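Local coordinates for protein tannase (Fusobacterium nucleatum subsp. nucleatum ATCC 25586, PDB 6YQ4) that probably hydrolyses ester bonds of gallotannins, as a tannase with an alpha/beta-hydrolase fold that also binds a magnesium ion, at residues A205-T210 with A442-T447; G297-Y302 with P452-L457; I306-A311 with N333-V338; K325-I330 with L340-H345; Y435-H440 with I465-A470. One frame throughout, in Å; residues are numbered along the deposited sequence.

Interaction 1: A205-T210 with A442-T447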
# COMPACT_ATOMS: atom_id res chain seq x y z
N ALA A 205 0.03 -4.87 -4.37
CA ALA A 205 0.36 -3.65 -3.63
C ALA A 205 1.29 -2.80 -4.49
O ALA A 205 2.44 -3.17 -4.72
CB ALA A 205 1.02 -3.94 -2.29
N TYR A 206 0.78 -1.65 -4.94
CA TYR A 206 1.58 -0.64 -5.62
C TYR A 206 2.12 0.32 -4.59
O TYR A 206 1.37 0.82 -3.75
CB TYR A 206 0.76 0.13 -6.65
CG TYR A 206 0.25 -0.73 -7.78
CD1 TYR A 206 -0.96 -1.40 -7.68
CD2 TYR A 206 1.00 -0.87 -8.96
CE1 TYR A 206 -1.42 -2.19 -8.71
CE2 TYR A 206 0.55 -1.65 -10.01
CZ TYR A 206 -0.65 -2.30 -9.87
OH TYR A 206 -1.11 -3.05 -10.90
N CYS A 207 3.42 0.58 -4.66
CA CYS A 207 4.19 1.53 -3.86
C CYS A 207 3.71 1.59 -2.42
O CYS A 207 3.41 2.68 -1.93
CB CYS A 207 4.14 2.91 -4.52
SG CYS A 207 2.49 3.55 -4.98
N PRO A 208 3.63 0.46 -1.70
CA PRO A 208 3.05 0.50 -0.35
C PRO A 208 3.83 1.45 0.55
O PRO A 208 5.05 1.41 0.60
CB PRO A 208 3.16 -0.95 0.14
CG PRO A 208 4.23 -1.58 -0.72
CD PRO A 208 4.17 -0.86 -2.05
N ILE A 209 3.10 2.29 1.27
CA ILE A 209 3.72 3.14 2.30
C ILE A 209 3.55 2.42 3.63
O ILE A 209 2.62 2.75 4.38
CB ILE A 209 3.09 4.55 2.32
CG1 ILE A 209 3.09 5.21 0.94
CG2 ILE A 209 3.76 5.48 3.34
CD1 ILE A 209 4.43 5.34 0.31
N THR A 210 4.41 1.43 3.92
CA THR A 210 4.40 0.64 5.17
C THR A 210 5.69 0.78 5.96
O THR A 210 6.58 1.58 5.63
CB THR A 210 4.26 -0.87 4.97
OG1 THR A 210 4.96 -1.32 3.79
CG2 THR A 210 2.86 -1.34 5.06
N ALA A 442 11.01 2.97 -10.14
CA ALA A 442 12.43 3.31 -10.03
C ALA A 442 12.69 4.81 -9.78
O ALA A 442 13.77 5.16 -9.31
CB ALA A 442 13.14 2.83 -11.30
N ILE A 443 11.74 5.71 -10.09
CA ILE A 443 11.87 7.12 -9.74
C ILE A 443 10.84 7.53 -8.69
O ILE A 443 10.53 8.71 -8.56
CB ILE A 443 11.79 8.04 -10.97
CG1 ILE A 443 10.42 7.97 -11.64
CG2 ILE A 443 12.90 7.76 -11.94
CD1 ILE A 443 10.23 8.96 -12.75
N ASP A 444 10.32 6.57 -7.93
CA ASP A 444 9.37 6.83 -6.84
C ASP A 444 10.14 7.19 -5.58
O ASP A 444 10.83 6.36 -4.99
CB ASP A 444 8.50 5.59 -6.61
CG ASP A 444 7.35 5.84 -5.64
OD1 ASP A 444 7.45 6.74 -4.77
OD2 ASP A 444 6.33 5.13 -5.77
N LYS A 445 9.99 8.44 -5.13
CA LYS A 445 10.69 8.89 -3.94
C LYS A 445 9.72 9.24 -2.82
O LYS A 445 10.10 9.93 -1.88
CB LYS A 445 11.60 10.06 -4.26
CG LYS A 445 12.65 9.71 -5.30
CD LYS A 445 13.55 10.92 -5.58
CE LYS A 445 14.62 10.59 -6.61
NZ LYS A 445 15.10 11.83 -7.26
N ASP A 446 8.48 8.74 -2.89
CA ASP A 446 7.56 8.94 -1.77
C ASP A 446 7.97 8.10 -0.58
O ASP A 446 7.67 8.46 0.56
CB ASP A 446 6.13 8.62 -2.19
CG ASP A 446 5.47 9.80 -2.94
OD1 ASP A 446 5.95 10.18 -4.03
OD2 ASP A 446 4.47 10.33 -2.43
N THR A 447 8.63 6.97 -0.84
CA THR A 447 9.27 6.19 0.20
C THR A 447 10.53 5.57 -0.39
O THR A 447 10.72 5.54 -1.61
CB THR A 447 8.35 5.10 0.77
OG1 THR A 447 8.98 4.52 1.91
CG2 THR A 447 8.06 4.01 -0.25
O HOH W 1 7.13 3.71 3.87
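I209 and T447 carry the apolar half of this buried contact, their side chains lying alongside each other and running in opposite senses. The touching branch of I209 is its tip: CD1 comes within 3.9 Å of T447 CG2 and almost as close to T447 CB. In T447 the hydroxyl is anti to the backbone N (chi1 -171°), which puts CG2 between the backbone N and the carbonyl carbon; there it also lies 4.1 Å from the carbonyl O of P208. The hydroxyl is tied across by a water, 2.8 Å from T447 OG1, that donates to the carbonyl O of T210. At the other end C207 and D444 approach CB to carboxylate, C207 CB lying 3.4 Å from D444 OD2 without a hydrogen bond between them. D444 CG is anti to the backbone N (chi1 -172°), on the side of C207. The two carboxylate oxygens have different partners. OD1 accepts the backbone N-H of D446 at 2.9 Å, nearly along the C-O axis, closing an Asx turn that fixes the carboxylate's rotation, while OD2 is hydrogen-bonded to H476 ND1. I209 also touches S166, and S166, H476 and D444 are placed as in a charge relay. The arrangement is consistent with the acid-bearing loop of a Ser-His-Asp catalytic triad, set beside the C-terminal end of strand 202-206 as in alpha/beta-hydrolases.

Interaction 2: G297-Y302 with P452-L457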
# COMPACT_ATOMS: atom_id res chain seq x y z
N GLY A 297 27.38 -2.67 2.15
CA GLY A 297 27.38 -4.10 2.35
C GLY A 297 26.40 -4.74 1.39
O GLY A 297 25.88 -4.09 0.49
N SER A 298 26.10 -6.02 1.62
CA SER A 298 25.37 -6.78 0.61
C SER A 298 23.97 -6.25 0.37
O SER A 298 23.44 -6.41 -0.74
CB SER A 298 25.32 -8.25 1.00
OG SER A 298 24.86 -8.38 2.33
N PHE A 299 23.34 -5.63 1.38
CA PHE A 299 21.97 -5.19 1.18
C PHE A 299 21.91 -4.10 0.12
O PHE A 299 21.01 -4.12 -0.73
CB PHE A 299 21.32 -4.68 2.47
CG PHE A 299 19.92 -4.14 2.25
CD1 PHE A 299 18.86 -5.01 1.97
CD2 PHE A 299 19.66 -2.77 2.28
CE1 PHE A 299 17.55 -4.50 1.74
CE2 PHE A 299 18.36 -2.27 2.07
CZ PHE A 299 17.30 -3.13 1.80
N LYS A 300 22.85 -3.15 0.17
CA LYS A 300 22.97 -2.12 -0.85
C LYS A 300 23.27 -2.72 -2.22
O LYS A 300 22.77 -2.23 -3.25
CB LYS A 300 24.07 -1.13 -0.45
CG LYS A 300 24.51 -0.18 -1.58
CD LYS A 300 25.43 0.94 -1.08
CE LYS A 300 24.75 1.77 0.01
NZ LYS A 300 25.64 2.85 0.55
N THR A 301 24.10 -3.78 -2.27
CA THR A 301 24.38 -4.48 -3.53
C THR A 301 23.12 -5.18 -4.04
O THR A 301 22.89 -5.24 -5.26
CB THR A 301 25.53 -5.48 -3.32
OG1 THR A 301 26.74 -4.77 -3.07
CG2 THR A 301 25.73 -6.39 -4.55
N TYR A 302 22.30 -5.71 -3.14
CA TYR A 302 21.01 -6.26 -3.53
C TYR A 302 20.12 -5.20 -4.17
O TYR A 302 19.52 -5.43 -5.23
CB TYR A 302 20.32 -6.88 -2.31
CG TYR A 302 18.92 -7.36 -2.59
CD1 TYR A 302 18.70 -8.59 -3.17
CD2 TYR A 302 17.83 -6.57 -2.28
CE1 TYR A 302 17.43 -9.02 -3.44
CE2 TYR A 302 16.55 -7.00 -2.56
CZ TYR A 302 16.36 -8.23 -3.12
OH TYR A 302 15.08 -8.66 -3.38
N PRO A 452 9.77 -1.37 0.35
CA PRO A 452 9.11 -2.49 -0.33
C PRO A 452 10.05 -3.66 -0.59
O PRO A 452 9.60 -4.82 -0.51
CB PRO A 452 8.59 -1.87 -1.65
CG PRO A 452 9.41 -0.61 -1.86
CD PRO A 452 9.71 -0.12 -0.45
N ALA A 453 11.33 -3.41 -0.88
CA ALA A 453 12.31 -4.50 -1.01
C ALA A 453 12.37 -5.34 0.26
O ALA A 453 12.38 -6.59 0.19
CB ALA A 453 13.71 -3.97 -1.31
N ILE A 454 12.43 -4.69 1.43
CA ILE A 454 12.45 -5.42 2.71
C ILE A 454 11.18 -6.23 2.89
O ILE A 454 11.21 -7.36 3.38
CB ILE A 454 12.68 -4.45 3.88
CG1 ILE A 454 14.15 -4.06 3.98
CG2 ILE A 454 12.14 -5.03 5.19
CD1 ILE A 454 14.33 -2.84 4.89
N LEU A 455 10.02 -5.68 2.51
CA LEU A 455 8.79 -6.48 2.57
C LEU A 455 8.91 -7.71 1.68
O LEU A 455 8.62 -8.84 2.10
CB LEU A 455 7.60 -5.63 2.15
CG LEU A 455 6.23 -6.28 2.07
CD1 LEU A 455 5.70 -6.53 3.45
CD2 LEU A 455 5.29 -5.35 1.32
N ALA A 456 9.34 -7.50 0.43
CA ALA A 456 9.52 -8.59 -0.51
C ALA A 456 10.50 -9.63 0.02
O ALA A 456 10.27 -10.84 -0.13
CB ALA A 456 9.96 -8.01 -1.86
N LEU A 457 11.58 -9.21 0.68
CA LEU A 457 12.53 -10.21 1.17
C LEU A 457 11.94 -11.04 2.29
O LEU A 457 12.17 -12.26 2.37
CB LEU A 457 13.82 -9.55 1.65
CG LEU A 457 14.72 -8.97 0.57
CD1 LEU A 457 15.60 -7.81 1.10
CD2 LEU A 457 15.54 -10.08 0.00
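Y302 and F299, one helical turn apart, meet L457, I454 and A453 of the other helix through apolar contacts alone. The one contact with CH-pi geometry is L457 CD2 on the Y302 ring: the methyl lies 4.2 Å from the ring centroid, off-centre and 30° from the ring normal, and is nearest to Y302 CZ and OH, at 3.7 Å from Y302 CZ. The other methyl, L457 CD1, is shared between the rings, lying 3.9 Å from Y302 CE2 and at the edge of the F299 ring, in its plane, 3.9 Å from F299 CE1.

Two further apolar contacts come from the turn before L457. I454 CG1 comes to 3.9 Å from F299 CZ, the two side chains crossing at about a right angle, and A453 CB sits at the edge of the Y302 ring, 4.3 Å from Y302 CE2. In both aromatic residues CG is anti to the backbone N (chi1 177° in F299), which carries it toward the facing helix. L276 of helix 259-279 touches both F299 and I454. The segment axes stay 12.1 Å apart at 100°, so the two aromatic side chains and L457 span most of the gap between nearly perpendicular helices, joining helix 298-316 to the crossover helix 450-461 of the alpha/beta-hydrolase core.

Interaction 3: I306-A311 with N333-V338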
# COMPACT_ATOMS: atom_id res chain seq x y z
N ILE A 306 18.31 -4.73 -8.22
CA ILE A 306 16.94 -4.36 -8.60
C ILE A 306 16.96 -3.27 -9.66
O ILE A 306 16.22 -3.32 -10.65
CB ILE A 306 16.14 -3.91 -7.37
CG1 ILE A 306 15.89 -5.06 -6.43
CG2 ILE A 306 14.81 -3.29 -7.77
CD1 ILE A 306 15.28 -4.52 -5.15
N ILE A 307 17.79 -2.24 -9.46
CA ILE A 307 17.84 -1.15 -10.43
C ILE A 307 18.46 -1.64 -11.73
O ILE A 307 17.94 -1.37 -12.82
CB ILE A 307 18.59 0.07 -9.84
CG1 ILE A 307 17.86 0.62 -8.62
CG2 ILE A 307 18.74 1.18 -10.88
CD1 ILE A 307 16.46 1.12 -8.92
N ARG A 308 19.57 -2.41 -11.65
CA ARG A 308 20.18 -2.97 -12.85
C ARG A 308 19.16 -3.75 -13.65
O ARG A 308 19.07 -3.61 -14.87
CB ARG A 308 21.35 -3.89 -12.48
CG ARG A 308 22.03 -4.55 -13.69
CD ARG A 308 22.85 -5.81 -13.32
NE ARG A 308 21.98 -6.95 -13.01
CZ ARG A 308 22.38 -8.06 -12.39
NH1 ARG A 308 23.64 -8.17 -12.00
NH2 ARG A 308 21.51 -9.04 -12.16
N ASN A 309 18.37 -4.58 -12.97
CA ASN A 309 17.35 -5.35 -13.65
C ASN A 309 16.29 -4.44 -14.25
O ASN A 309 15.83 -4.69 -15.37
CB ASN A 309 16.72 -6.34 -12.68
CG ASN A 309 17.57 -7.58 -12.46
OD1 ASN A 309 18.64 -7.76 -13.08
ND2 ASN A 309 17.10 -8.43 -11.57
N SER A 310 15.89 -3.39 -13.52
CA SER A 310 14.94 -2.43 -14.06
C SER A 310 15.48 -1.75 -15.33
O SER A 310 14.80 -1.71 -16.36
CB SER A 310 14.59 -1.37 -13.01
OG SER A 310 13.75 -0.37 -13.58
N ALA A 311 16.70 -1.18 -15.27
CA ALA A 311 17.26 -0.50 -16.44
C ALA A 311 17.48 -1.45 -17.62
O ALA A 311 17.37 -1.03 -18.78
CB ALA A 311 18.56 0.20 -16.07
N ASN A 333 26.01 -2.91 -24.41
CA ASN A 333 24.68 -2.32 -24.29
C ASN A 333 23.78 -3.11 -23.33
O ASN A 333 22.56 -3.19 -23.52
CB ASN A 333 24.02 -2.18 -25.66
CG ASN A 333 24.04 -0.75 -26.15
OD1 ASN A 333 23.27 0.09 -25.68
ND2 ASN A 333 24.93 -0.46 -27.09
N LYS A 334 24.38 -3.71 -22.31
CA LYS A 334 23.66 -4.17 -21.13
C LYS A 334 24.25 -3.50 -19.90
O LYS A 334 25.47 -3.32 -19.80
CB LYS A 334 23.71 -5.70 -20.98
CG LYS A 334 22.97 -6.46 -22.07
CD LYS A 334 23.68 -7.76 -22.42
CE LYS A 334 23.49 -8.14 -23.88
NZ LYS A 334 24.71 -7.85 -24.71
N VAL A 335 23.39 -3.09 -18.97
CA VAL A 335 23.86 -2.62 -17.68
C VAL A 335 24.36 -3.82 -16.89
O VAL A 335 23.61 -4.77 -16.65
CB VAL A 335 22.74 -1.88 -16.92
CG1 VAL A 335 23.17 -1.51 -15.51
CG2 VAL A 335 22.28 -0.65 -17.72
N VAL A 336 25.64 -3.81 -16.51
CA VAL A 336 26.20 -4.90 -15.71
C VAL A 336 26.49 -4.50 -14.27
O VAL A 336 26.75 -5.39 -13.45
CB VAL A 336 27.47 -5.50 -16.36
CG1 VAL A 336 27.18 -5.98 -17.79
CG2 VAL A 336 28.63 -4.49 -16.35
N ALA A 337 26.42 -3.22 -13.93
CA ALA A 337 26.66 -2.77 -12.57
C ALA A 337 25.98 -1.43 -12.39
O ALA A 337 25.90 -0.64 -13.34
CB ALA A 337 28.16 -2.66 -12.25
N VAL A 338 25.50 -1.17 -11.17
CA VAL A 338 24.80 0.06 -10.80
C VAL A 338 25.40 0.59 -9.51
O VAL A 338 25.34 -0.08 -8.48
CB VAL A 338 23.29 -0.15 -10.61
CG1 VAL A 338 22.64 1.10 -9.99
CG2 VAL A 338 22.63 -0.48 -11.92
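R308 and V338 bring segment 306-311 of helix 298-316 against strand 335-338, the second strand of a two-stranded antiparallel hairpin. V338 CG2 rests on the helix backbone, 3.6 Å from R308 CA, while its other methyl, CG1, lies 4.0 Å from I307 CG2, the two side chains crossing at about a right angle. The aliphatic part of R308 runs past V335 in the opposite direction: R308 CG is 3.7 Å from V335 CG1 and 3.4 Å from V335 O. One turn on, A311 CB meets the other V335 methyl, CG2. In the next shell, F328 of the partner strand touches A311, V335 and V338, and L340 and Y343 cover I307. A classic beta bulge, where V336 and A337 both face T329, separates V335 from V338, and the CB atoms of V335 and V338 point toward the helix. The R308 chain bends at chi3 (74°), which places NE; the guanidinium lies back beside its own helix, where NH2 donates to N309 OD1 at 3.3 Å, the oxygen lying in the guanidinium plane.

Interaction 4: K325-I330 with L340-H345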
# COMPACT_ATOMS: atom_id res chain seq x y z
N LYS A 325 22.64 7.18 -16.88
CA LYS A 325 23.82 6.41 -17.29
C LYS A 325 25.06 6.71 -16.44
O LYS A 325 25.94 5.86 -16.35
CB LYS A 325 24.12 6.67 -18.76
CG LYS A 325 22.93 6.49 -19.69
CD LYS A 325 23.27 6.82 -21.16
CE LYS A 325 22.84 5.71 -22.14
NZ LYS A 325 23.35 5.91 -23.54
N LYS A 326 25.15 7.87 -15.80
CA LYS A 326 26.35 8.17 -15.01
C LYS A 326 26.51 7.23 -13.81
O LYS A 326 27.62 7.07 -13.30
CB LYS A 326 26.34 9.63 -14.55
CG LYS A 326 25.43 9.93 -13.36
CD LYS A 326 25.38 11.43 -13.02
CE LYS A 326 26.76 12.03 -12.82
NZ LYS A 326 26.74 13.45 -12.33
N ALA A 327 25.44 6.59 -13.36
CA ALA A 327 25.52 5.60 -12.29
C ALA A 327 25.68 4.17 -12.80
O ALA A 327 25.75 3.24 -11.99
CB ALA A 327 24.26 5.69 -11.41
N PHE A 328 25.75 3.97 -14.12
CA PHE A 328 25.64 2.64 -14.71
C PHE A 328 26.97 2.21 -15.32
O PHE A 328 27.69 3.02 -15.92
CB PHE A 328 24.57 2.61 -15.80
CG PHE A 328 23.17 2.74 -15.28
CD1 PHE A 328 22.90 2.63 -13.92
CD2 PHE A 328 22.12 2.97 -16.15
CE1 PHE A 328 21.60 2.74 -13.44
CE2 PHE A 328 20.81 3.09 -15.67
CZ PHE A 328 20.56 2.97 -14.32
N THR A 329 27.30 0.93 -15.17
CA THR A 329 28.34 0.30 -15.98
C THR A 329 27.65 -0.45 -17.12
O THR A 329 26.94 -1.44 -16.88
CB THR A 329 29.22 -0.65 -15.18
OG1 THR A 329 29.81 0.05 -14.08
CG2 THR A 329 30.33 -1.17 -16.09
N ILE A 330 27.88 0.03 -18.34
CA ILE A 330 27.27 -0.52 -19.55
C ILE A 330 28.38 -1.05 -20.43
O ILE A 330 29.34 -0.33 -20.73
CB ILE A 330 26.46 0.55 -20.30
CG1 ILE A 330 25.31 1.03 -19.42
CG2 ILE A 330 25.99 0.02 -21.64
CD1 ILE A 330 24.57 2.20 -19.98
N LEU A 340 24.72 2.37 -6.66
CA LEU A 340 23.44 2.79 -6.08
C LEU A 340 23.51 4.19 -5.48
O LEU A 340 22.56 4.97 -5.60
CB LEU A 340 22.97 1.79 -5.03
CG LEU A 340 21.55 2.11 -4.55
CD1 LEU A 340 20.47 1.68 -5.58
CD2 LEU A 340 21.27 1.53 -3.16
N ASP A 341 24.63 4.52 -4.83
CA ASP A 341 24.78 5.86 -4.25
C ASP A 341 24.60 6.93 -5.32
O ASP A 341 23.79 7.85 -5.18
CB ASP A 341 26.15 6.01 -3.59
CG ASP A 341 26.22 5.32 -2.23
OD1 ASP A 341 25.17 4.82 -1.73
OD2 ASP A 341 27.34 5.29 -1.67
N VAL A 342 25.36 6.82 -6.42
CA VAL A 342 25.24 7.79 -7.51
C VAL A 342 23.81 7.83 -8.03
O VAL A 342 23.27 8.90 -8.32
CB VAL A 342 26.24 7.45 -8.63
CG1 VAL A 342 26.12 8.45 -9.79
CG2 VAL A 342 27.67 7.40 -8.08
N TYR A 343 23.17 6.65 -8.12
CA TYR A 343 21.83 6.58 -8.71
C TYR A 343 20.82 7.39 -7.90
O TYR A 343 19.92 8.01 -8.46
CB TYR A 343 21.38 5.11 -8.81
CG TYR A 343 19.96 4.95 -9.34
CD1 TYR A 343 19.70 5.02 -10.71
CD2 TYR A 343 18.88 4.77 -8.48
CE1 TYR A 343 18.41 4.88 -11.20
CE2 TYR A 343 17.58 4.64 -8.96
CZ TYR A 343 17.35 4.70 -10.32
OH TYR A 343 16.07 4.53 -10.82
N THR A 344 20.96 7.39 -6.57
CA THR A 344 19.98 8.03 -5.70
C THR A 344 20.19 9.54 -5.58
O THR A 344 19.30 10.22 -5.06
CB THR A 344 20.02 7.38 -4.32
OG1 THR A 344 21.38 7.26 -3.89
CG2 THR A 344 19.41 6.01 -4.38
N HIS A 345 21.34 10.06 -6.04
CA HIS A 345 21.64 11.48 -5.97
C HIS A 345 21.30 12.21 -7.26
O HIS A 345 21.76 13.34 -7.46
CB HIS A 345 23.11 11.68 -5.62
CG HIS A 345 23.40 11.51 -4.17
ND1 HIS A 345 22.96 10.42 -3.44
CD2 HIS A 345 24.06 12.30 -3.29
CE1 HIS A 345 23.34 10.55 -2.19
NE2 HIS A 345 24.02 11.68 -2.07
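A327 CB is the centre of the apolar contacts with helix 340-344, touching V342 and Y343 together. It lies 3.7 Å from V342 CG1 and 3.9 Å from Y343 CB, and approaches the backbone as well, 3.6 Å from Y343 N. V342 places CG1 anti to its backbone N (chi1 180°), and the same methyl meets the aliphatic chain of K326: K326 CG is 3.9 Å from V342 CG1, the two side chains crossing at about a right angle.

The aromatic contact is a glancing one. F328 CE1 reaches 4.0 Å from Y343 CD1, and the side chains cross obliquely. Segment 325-330 leads into the first strand, 328-330, of a small antiparallel hairpin; strand 335-338 is the second, and helix 340-344 follows directly, folding back so that A327 and Y343 come opposite each other. Both rings belong to the apolar cluster between the hairpin and helix 298-316.

Polar bonds run within the segments or beyond them. F328 N donates to K325 O at 2.9 Å, closing the turn that presents A327. Backbone bonding also links A327 with N339, just ahead of the helix. The Y343 hydroxyl is hydrogen-bonded to the carbonyl O of A442, and D341 OD1 forms a salt bridge with K300.

Interaction 5: Y435-H440 with I465-A470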
# COMPACT_ATOMS: atom_id res chain seq x y z
N TYR A 435 0.38 -15.60 -2.37
CA TYR A 435 0.82 -14.87 -3.56
C TYR A 435 0.80 -13.36 -3.36
O TYR A 435 -0.16 -12.80 -2.82
CB TYR A 435 -0.06 -15.24 -4.75
CG TYR A 435 -0.17 -16.72 -5.00
CD1 TYR A 435 0.87 -17.42 -5.61
CD2 TYR A 435 -1.30 -17.42 -4.61
CE1 TYR A 435 0.79 -18.77 -5.83
CE2 TYR A 435 -1.41 -18.77 -4.84
CZ TYR A 435 -0.34 -19.45 -5.45
OH TYR A 435 -0.43 -20.78 -5.70
N TRP A 436 1.86 -12.70 -3.83
CA TRP A 436 2.14 -11.29 -3.55
C TRP A 436 2.74 -10.66 -4.79
O TRP A 436 3.73 -11.17 -5.32
CB TRP A 436 3.13 -11.12 -2.38
CG TRP A 436 2.63 -11.73 -1.10
CD1 TRP A 436 2.48 -13.07 -0.82
CD2 TRP A 436 2.18 -11.02 0.06
NE1 TRP A 436 1.96 -13.23 0.45
CE2 TRP A 436 1.77 -11.99 1.00
CE3 TRP A 436 2.08 -9.66 0.38
CZ2 TRP A 436 1.28 -11.63 2.26
CZ3 TRP A 436 1.61 -9.32 1.64
CH2 TRP A 436 1.21 -10.29 2.55
N ARG A 437 2.14 -9.57 -5.26
CA ARG A 437 2.69 -8.77 -6.35
C ARG A 437 2.93 -7.36 -5.82
O ARG A 437 2.01 -6.71 -5.31
CB ARG A 437 1.76 -8.76 -7.57
CG ARG A 437 2.40 -8.18 -8.81
CD ARG A 437 1.36 -7.95 -9.86
NE ARG A 437 1.90 -7.59 -11.17
CZ ARG A 437 1.82 -6.37 -11.71
NH1 ARG A 437 1.25 -5.36 -11.04
NH2 ARG A 437 2.32 -6.16 -12.92
N ILE A 438 4.18 -6.91 -5.93
CA ILE A 438 4.64 -5.68 -5.30
C ILE A 438 5.36 -4.88 -6.38
O ILE A 438 6.17 -5.43 -7.14
CB ILE A 438 5.58 -5.97 -4.11
CG1 ILE A 438 4.82 -6.64 -2.96
CG2 ILE A 438 6.23 -4.74 -3.58
CD1 ILE A 438 5.77 -7.21 -1.90
N ARG A 439 5.02 -3.60 -6.49
CA ARG A 439 5.60 -2.71 -7.48
C ARG A 439 6.04 -1.44 -6.78
O ARG A 439 5.26 -0.87 -6.00
CB ARG A 439 4.61 -2.34 -8.60
CG ARG A 439 4.34 -3.44 -9.66
CD ARG A 439 5.63 -3.92 -10.35
NE ARG A 439 5.42 -5.03 -11.29
CZ ARG A 439 5.49 -6.32 -10.97
NH1 ARG A 439 5.76 -6.70 -9.72
NH2 ARG A 439 5.32 -7.25 -11.90
N HIS A 440 7.25 -0.99 -7.05
CA HIS A 440 7.66 0.34 -6.59
C HIS A 440 8.52 0.95 -7.68
O HIS A 440 9.56 0.39 -8.03
CB HIS A 440 8.43 0.28 -5.27
CG HIS A 440 8.82 1.62 -4.75
ND1 HIS A 440 8.07 2.31 -3.82
CD2 HIS A 440 9.86 2.43 -5.06
CE1 HIS A 440 8.64 3.47 -3.56
NE2 HIS A 440 9.73 3.57 -4.30
N ILE A 465 5.22 -16.88 -2.46
CA ILE A 465 5.56 -16.61 -3.85
C ILE A 465 5.38 -15.12 -4.08
O ILE A 465 4.28 -14.58 -3.89
CB ILE A 465 4.70 -17.46 -4.81
CG1 ILE A 465 5.24 -18.89 -4.96
CG2 ILE A 465 4.75 -16.87 -6.19
CD1 ILE A 465 5.22 -19.75 -3.73
N VAL A 466 6.46 -14.44 -4.48
CA VAL A 466 6.54 -12.99 -4.53
C VAL A 466 6.95 -12.53 -5.92
O VAL A 466 7.98 -12.96 -6.43
CB VAL A 466 7.54 -12.46 -3.49
CG1 VAL A 466 7.79 -10.99 -3.69
CG2 VAL A 466 7.03 -12.74 -2.07
N ASN A 467 6.17 -11.62 -6.51
CA ASN A 467 6.48 -11.00 -7.81
C ASN A 467 6.74 -9.51 -7.57
O ASN A 467 5.80 -8.72 -7.45
CB ASN A 467 5.34 -11.24 -8.80
CG ASN A 467 5.67 -10.76 -10.21
OD1 ASN A 467 6.13 -9.64 -10.41
ND2 ASN A 467 5.40 -11.59 -11.19
N PHE A 468 8.03 -9.13 -7.55
CA PHE A 468 8.52 -7.81 -7.18
C PHE A 468 9.39 -7.24 -8.28
O PHE A 468 10.21 -7.95 -8.86
CB PHE A 468 9.33 -7.86 -5.89
CG PHE A 468 9.96 -6.52 -5.50
CD1 PHE A 468 9.19 -5.41 -5.27
CD2 PHE A 468 11.33 -6.42 -5.31
CE1 PHE A 468 9.77 -4.19 -4.88
CE2 PHE A 468 11.92 -5.19 -4.92
CZ PHE A 468 11.13 -4.08 -4.72
N ALA A 469 9.21 -5.95 -8.53
CA ALA A 469 9.75 -5.25 -9.69
C ALA A 469 9.71 -3.75 -9.41
O ALA A 469 8.78 -3.25 -8.77
CB ALA A 469 8.94 -5.56 -10.96
N ALA A 470 10.73 -3.05 -9.89
CA ALA A 470 10.78 -1.58 -9.85
C ALA A 470 10.72 -1.10 -11.29
O ALA A 470 11.76 -0.96 -11.96
CB ALA A 470 12.04 -1.09 -9.15
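R439 has CG anti to its carbonyl carbon and a bend at chi2 (-57°) that places CD, whereas N467 on the neighbouring strand has CG anti to the backbone N (chi1 -174°). Both residues point to the same face of the sheet, and there guanidinium and amide meet. R439 grips N467 OD1 end-on with two nitrogens, NH2 at 2.9 Å and NH1 at 3.0 Å, both reaching the oxygen from the same face of the amide plane; the two flat groups are turned 28° apart. NH1 also donates to the carbonyl O of I438, from above that carbonyl's plane. A469 CB covers one face of the R439 guanidinium, 3.5 Å from R439 CZ, and the guanidinium of R437, salt-bridged to D481, covers the opposite face. On the other face of the sheet I438 CG2 presses on F468 CD1 at 3.5 Å. Between the almost parallel backbones, N467 N donates to W436 O at 2.8 Å and I438 N to N467 O at 2.9 Å, with H440 N bonded to A469 O beyond them. Strands 435-439 and 465-469, joined through helix 450-461, form a beta-alpha-beta crossover at the side edge of the alpha/beta-hydrolase sheet, where 465-469 is the outermost strand.

In the fold
Interactions 1 and 5 share the main sheet, where strands 202-206 and 435-439 are neighbours; their centres lie 12 Å apart. Interaction 2 packs helix 450-461, which connects the two strands of interaction 5, against helix 298-316. That second helix continues into interaction 3, whose hairpin also supplies interaction 4, centred 10 Å from it. Along the chain, interactions 3 and 4 cross each other and nest inside the loops closed by interactions 1 and 2, both ending before interaction 5 opens. The helices and hairpin between strands 202-206 and 435-439 are consistent with an insertion packed on the hydrolase core, touching it for instance through the probable hydrogen bond of S310 to A470.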